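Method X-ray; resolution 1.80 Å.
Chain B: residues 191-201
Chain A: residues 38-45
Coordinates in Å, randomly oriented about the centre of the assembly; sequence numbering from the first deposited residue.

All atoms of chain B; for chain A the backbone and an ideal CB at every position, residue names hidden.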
# COMPACT_ATOMS: atom_id res chain seq x y z
N ARG B 191 -1.49 -6.94 -10.61
CA ARG B 191 -2.94 -6.90 -10.36
C ARG B 191 -3.33 -5.87 -9.27
O ARG B 191 -4.34 -5.12 -9.45
CB ARG B 191 -3.47 -8.30 -10.03
CG ARG B 191 -4.95 -8.40 -9.63
CD ARG B 191 -5.91 -8.07 -10.76
NE ARG B 191 -7.32 -8.24 -10.34
CZ ARG B 191 -8.37 -8.28 -11.16
NH1 ARG B 191 -8.21 -8.21 -12.49
NH2 ARG B 191 -9.59 -8.42 -10.67
N ARG B 192 -2.57 -5.82 -8.16
CA ARG B 192 -2.85 -4.84 -7.10
C ARG B 192 -2.77 -3.41 -7.63
O ARG B 192 -3.58 -2.55 -7.28
CB ARG B 192 -1.86 -4.98 -5.92
CG ARG B 192 -2.04 -6.25 -5.12
CD ARG B 192 -3.36 -6.24 -4.31
NE ARG B 192 -3.58 -4.95 -3.66
CZ ARG B 192 -3.02 -4.56 -2.51
NH1 ARG B 192 -2.15 -5.37 -1.84
NH2 ARG B 192 -3.31 -3.32 -2.05
N ALA B 193 -1.75 -3.17 -8.46
CA ALA B 193 -1.53 -1.86 -9.05
C ALA B 193 -2.62 -1.52 -10.08
O ALA B 193 -3.12 -0.40 -10.12
CB ALA B 193 -0.15 -1.79 -9.67
N LEU B 194 -3.04 -2.51 -10.88
CA LEU B 194 -4.18 -2.33 -11.81
C LEU B 194 -5.48 -1.96 -11.10
O LEU B 194 -6.22 -1.06 -11.53
CB LEU B 194 -4.41 -3.64 -12.59
CG LEU B 194 -5.55 -3.66 -13.61
CD1 LEU B 194 -5.21 -2.73 -14.78
CD2 LEU B 194 -5.79 -5.08 -14.11
N ILE B 195 -5.76 -2.68 -10.02
CA ILE B 195 -6.98 -2.48 -9.23
C ILE B 195 -7.02 -1.07 -8.64
O ILE B 195 -8.05 -0.38 -8.75
CB ILE B 195 -7.10 -3.52 -8.08
CG1 ILE B 195 -7.44 -4.91 -8.61
CG2 ILE B 195 -8.22 -3.11 -7.11
CD1 ILE B 195 -7.18 -6.05 -7.55
N TYR B 196 -5.92 -0.66 -8.01
CA TYR B 196 -5.86 0.69 -7.43
C TYR B 196 -6.16 1.71 -8.52
O TYR B 196 -6.95 2.64 -8.33
CB TYR B 196 -4.49 0.96 -6.81
CG TYR B 196 -4.39 2.32 -6.17
CD1 TYR B 196 -4.67 2.49 -4.81
CD2 TYR B 196 -4.03 3.44 -6.93
CE1 TYR B 196 -4.59 3.74 -4.22
CE2 TYR B 196 -3.95 4.69 -6.35
CZ TYR B 196 -4.23 4.84 -5.00
OH TYR B 196 -4.12 6.08 -4.41
N ALA B 197 -5.47 1.58 -9.66
CA ALA B 197 -5.62 2.55 -10.76
C ALA B 197 -7.06 2.63 -11.24
O ALA B 197 -7.63 3.73 -11.42
CB ALA B 197 -4.70 2.18 -11.93
N LEU B 198 -7.67 1.49 -11.49
CA LEU B 198 -9.05 1.50 -11.98
C LEU B 198 -10.05 2.01 -10.92
O LEU B 198 -10.98 2.79 -11.24
CB LEU B 198 -9.42 0.12 -12.53
CG LEU B 198 -8.77 -0.12 -13.92
CD1 LEU B 198 -8.99 -1.57 -14.25
CD2 LEU B 198 -9.34 0.76 -15.04
N HIS B 199 -9.85 1.61 -9.68
CA HIS B 199 -10.71 2.09 -8.59
C HIS B 199 -10.62 3.62 -8.42
O HIS B 199 -11.59 4.26 -8.00
CB HIS B 199 -10.34 1.47 -7.26
CG HIS B 199 -10.84 0.08 -7.05
ND1 HIS B 199 -10.38 -0.72 -6.03
CD2 HIS B 199 -11.78 -0.65 -7.71
CE1 HIS B 199 -11.01 -1.89 -6.06
NE2 HIS B 199 -11.86 -1.88 -7.08
N ASN B 200 -9.45 4.18 -8.67
CA ASN B 200 -9.25 5.62 -8.42
C ASN B 200 -9.01 6.39 -9.71
O ASN B 200 -8.32 7.40 -9.73
CB ASN B 200 -8.09 5.80 -7.42
CG ASN B 200 -8.43 5.18 -6.07
OD1 ASN B 200 -9.27 5.69 -5.35
ND2 ASN B 200 -7.79 4.04 -5.76
N PHE B 201 -9.65 5.92 -10.78
CA PHE B 201 -9.29 6.32 -12.16
C PHE B 201 -9.38 7.83 -12.37
O PHE B 201 -8.45 8.44 -12.90
CB PHE B 201 -10.26 5.58 -13.13
CG PHE B 201 -9.81 5.57 -14.57
CD1 PHE B 201 -8.91 4.61 -15.01
CD2 PHE B 201 -10.33 6.49 -15.50
CE1 PHE B 201 -8.53 4.55 -16.35
CE2 PHE B 201 -9.92 6.46 -16.88
CZ PHE B 201 -9.02 5.49 -17.30
N UNK A 38 -2.56 -0.32 5.30
CA UNK A 38 -3.06 0.30 4.07
C UNK A 38 -2.55 -0.43 2.80
O UNK A 38 -3.23 -0.47 1.77
CB UNK A 38 -2.64 1.77 4.03
N UNK A 39 -1.35 -1.00 2.89
CA UNK A 39 -0.73 -1.67 1.74
C UNK A 39 -1.63 -2.85 1.31
O UNK A 39 -1.60 -3.24 0.16
CB UNK A 39 0.68 -2.15 2.08
N UNK A 40 -2.41 -3.40 2.24
CA UNK A 40 -3.22 -4.58 1.91
C UNK A 40 -4.63 -4.18 1.43
O UNK A 40 -5.25 -4.88 0.60
CB UNK A 40 -3.32 -5.50 3.13
N UNK A 41 -5.16 -3.10 2.00
CA UNK A 41 -6.59 -2.74 1.81
C UNK A 41 -6.86 -1.48 1.01
O UNK A 41 -8.02 -1.08 0.86
CB UNK A 41 -7.25 -2.57 3.18
N UNK A 42 -5.80 -0.80 0.56
CA UNK A 42 -5.96 0.47 -0.17
C UNK A 42 -6.86 1.43 0.63
O UNK A 42 -7.74 2.08 0.08
CB UNK A 42 -6.55 0.22 -1.56
N UNK A 43 -6.62 1.50 1.93
CA UNK A 43 -7.49 2.15 2.92
C UNK A 43 -7.69 3.65 2.67
O UNK A 43 -6.71 4.39 2.45
CB UNK A 43 -6.91 1.95 4.32
N UNK A 44 -8.94 4.08 2.69
CA UNK A 44 -9.28 5.51 2.58
C UNK A 44 -10.17 5.94 3.74
O UNK A 44 -10.77 5.09 4.41
CB UNK A 44 -9.98 5.80 1.25
N UNK A 45 -10.25 7.24 3.99
CA UNK A 45 -11.16 7.77 5.00
C UNK A 45 -11.79 9.07 4.52
O UNK A 45 -11.31 9.72 3.59
CB UNK A 45 -10.43 7.99 6.32

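Position 38 begins the short helix of chain A. Its CA-to-CB bond points sideways and nothing of chain B lies within 5.5 Å of the ideal CB, so chain B scarcely restricts the choice. The deposited residue is A:Arg38, whose side chain makes no contact with the chain B stretch.

At position 39 the CA-to-CB bond points away, but the carbonyl faces the guanidinium of B:Arg192. The main chain supplies the acceptor, so many helix-compatible residues would serve. A:Phe39 is found here, and its O receives two hydrogen bonds near the guanidinium plane, from B:Arg192 NH2 (2.8 Å) and NH1 (3.0 Å).

Position 40 also directs CA-to-CB away, with its ideal CB 5.1 Å from B:Arg192 NH1. A flexible aliphatic or polar side chain could reach back; a second positive charge would be less welcome beside the guanidinium. A:Leu40 curls its end nearer, CD1 coming to 4.4 Å from B:Arg192 NH1, while its backbone O lies over one guanidinium face, 3.6 Å from B:Arg192 NH2.

Position 41 points away into space unoccupied by this stretch of chain B and tolerates most residues. It is A:Tyr41, and its ring makes no contact with the helix.

Position 42 is the most constrained. Phi is positive (50°) as the chain leaves the helix, which favours Gly, Asn or Asp. CA-to-CB points toward chain B, and the ideal CB is 4.4 Å from B:Tyr196 CD1 and 4.8 Å from B:Arg192 NH2. The nearby positive charge argues for a short acidic residue, with Asn a neutral alternative. A:Asp42 is deposited. Its OD1 forms a salt bridge with B:Arg192 NH2 at 2.9 Å, although the hydrogen bond within it is weak at 127°. OD2 lies near the ring plane of B:Tyr196, 3.7 Å from CD1. One water accepts from B:Arg192 NE and lies within hydrogen-bonding distance of A:Asp42 OD2 and B:Arg192 O (its O is 2.8 Å from each); another bridges OD2 to B:His199 ND1.

Position 43 is out of reach of chain B, which leaves its identity open; it is A:Thr43.

Position 44 is extended and points toward chain B, but nothing lies within 5.5 Å of its ideal CB. A long side chain is needed to reach B:Asn200, whose amide could pair with Gln, or whose OD1 could accept from Lys or Arg. A:Gln44 spans the gap, NE2 donating to B:Asn200 OD1 at 3.1 Å and 153°. B:Asn200 ND2 meanwhile donates to B:Tyr196 O (3.0 Å).

Position 45, likewise beyond reach, is A:Phe45.

Chain A (38-45) RFLYDTQF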
# COMPACT_ATOMS: atom_id res chain seq x y z
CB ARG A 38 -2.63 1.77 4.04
CG ARG A 38 -3.21 2.60 2.85
CD ARG A 38 -2.48 3.95 2.75
NE ARG A 38 -1.06 3.72 2.52
CZ ARG A 38 -0.07 4.52 2.89
NH1 ARG A 38 -0.33 5.68 3.49
NH2 ARG A 38 1.19 4.15 2.61
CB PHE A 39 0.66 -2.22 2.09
CG PHE A 39 0.61 -3.51 2.83
CD1 PHE A 39 0.63 -4.74 2.14
CD2 PHE A 39 0.43 -3.53 4.23
CE1 PHE A 39 0.51 -5.99 2.86
CE2 PHE A 39 0.27 -4.76 4.95
CZ PHE A 39 0.32 -5.99 4.25
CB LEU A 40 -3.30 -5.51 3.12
CG LEU A 40 -3.96 -6.89 2.89
CD1 LEU A 40 -3.23 -7.64 1.75
CD2 LEU A 40 -3.90 -7.71 4.18
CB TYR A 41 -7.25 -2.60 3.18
CG TYR A 41 -7.14 -3.86 4.01
CD1 TYR A 41 -7.67 -5.07 3.54
CD2 TYR A 41 -6.51 -3.84 5.26
CE1 TYR A 41 -7.56 -6.25 4.31
CE2 TYR A 41 -6.40 -5.01 6.03
CZ TYR A 41 -6.92 -6.20 5.55
OH TYR A 41 -6.82 -7.36 6.30
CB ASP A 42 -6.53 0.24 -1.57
CG ASP A 42 -5.54 -0.41 -2.53
OD1 ASP A 42 -4.33 -0.57 -2.20
OD2 ASP A 42 -5.99 -0.76 -3.63
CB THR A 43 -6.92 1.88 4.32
OG1 THR A 43 -6.80 0.44 4.45
CG2 THR A 43 -7.79 2.46 5.43
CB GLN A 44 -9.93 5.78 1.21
CG GLN A 44 -9.02 5.45 0.06
CD GLN A 44 -9.68 5.68 -1.31
OE1 GLN A 44 -10.89 5.56 -1.48
NE2 GLN A 44 -8.83 5.99 -2.31
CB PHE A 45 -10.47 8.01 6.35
CG PHE A 45 -9.60 9.25 6.38
CD1 PHE A 45 -10.07 10.43 6.95
CD2 PHE A 45 -8.34 9.23 5.80
CE1 PHE A 45 -9.29 11.58 6.95
CE2 PHE A 45 -7.54 10.37 5.80
CZ PHE A 45 -8.01 11.55 6.38
O HOH W 1 -2.63 -0.74 -4.45
O HOH W 2 -5.10 -2.97 -5.02
O HOH W 3 -8.26 0.21 -4.63
O HOH W 4 -8.69 2.61 -3.19
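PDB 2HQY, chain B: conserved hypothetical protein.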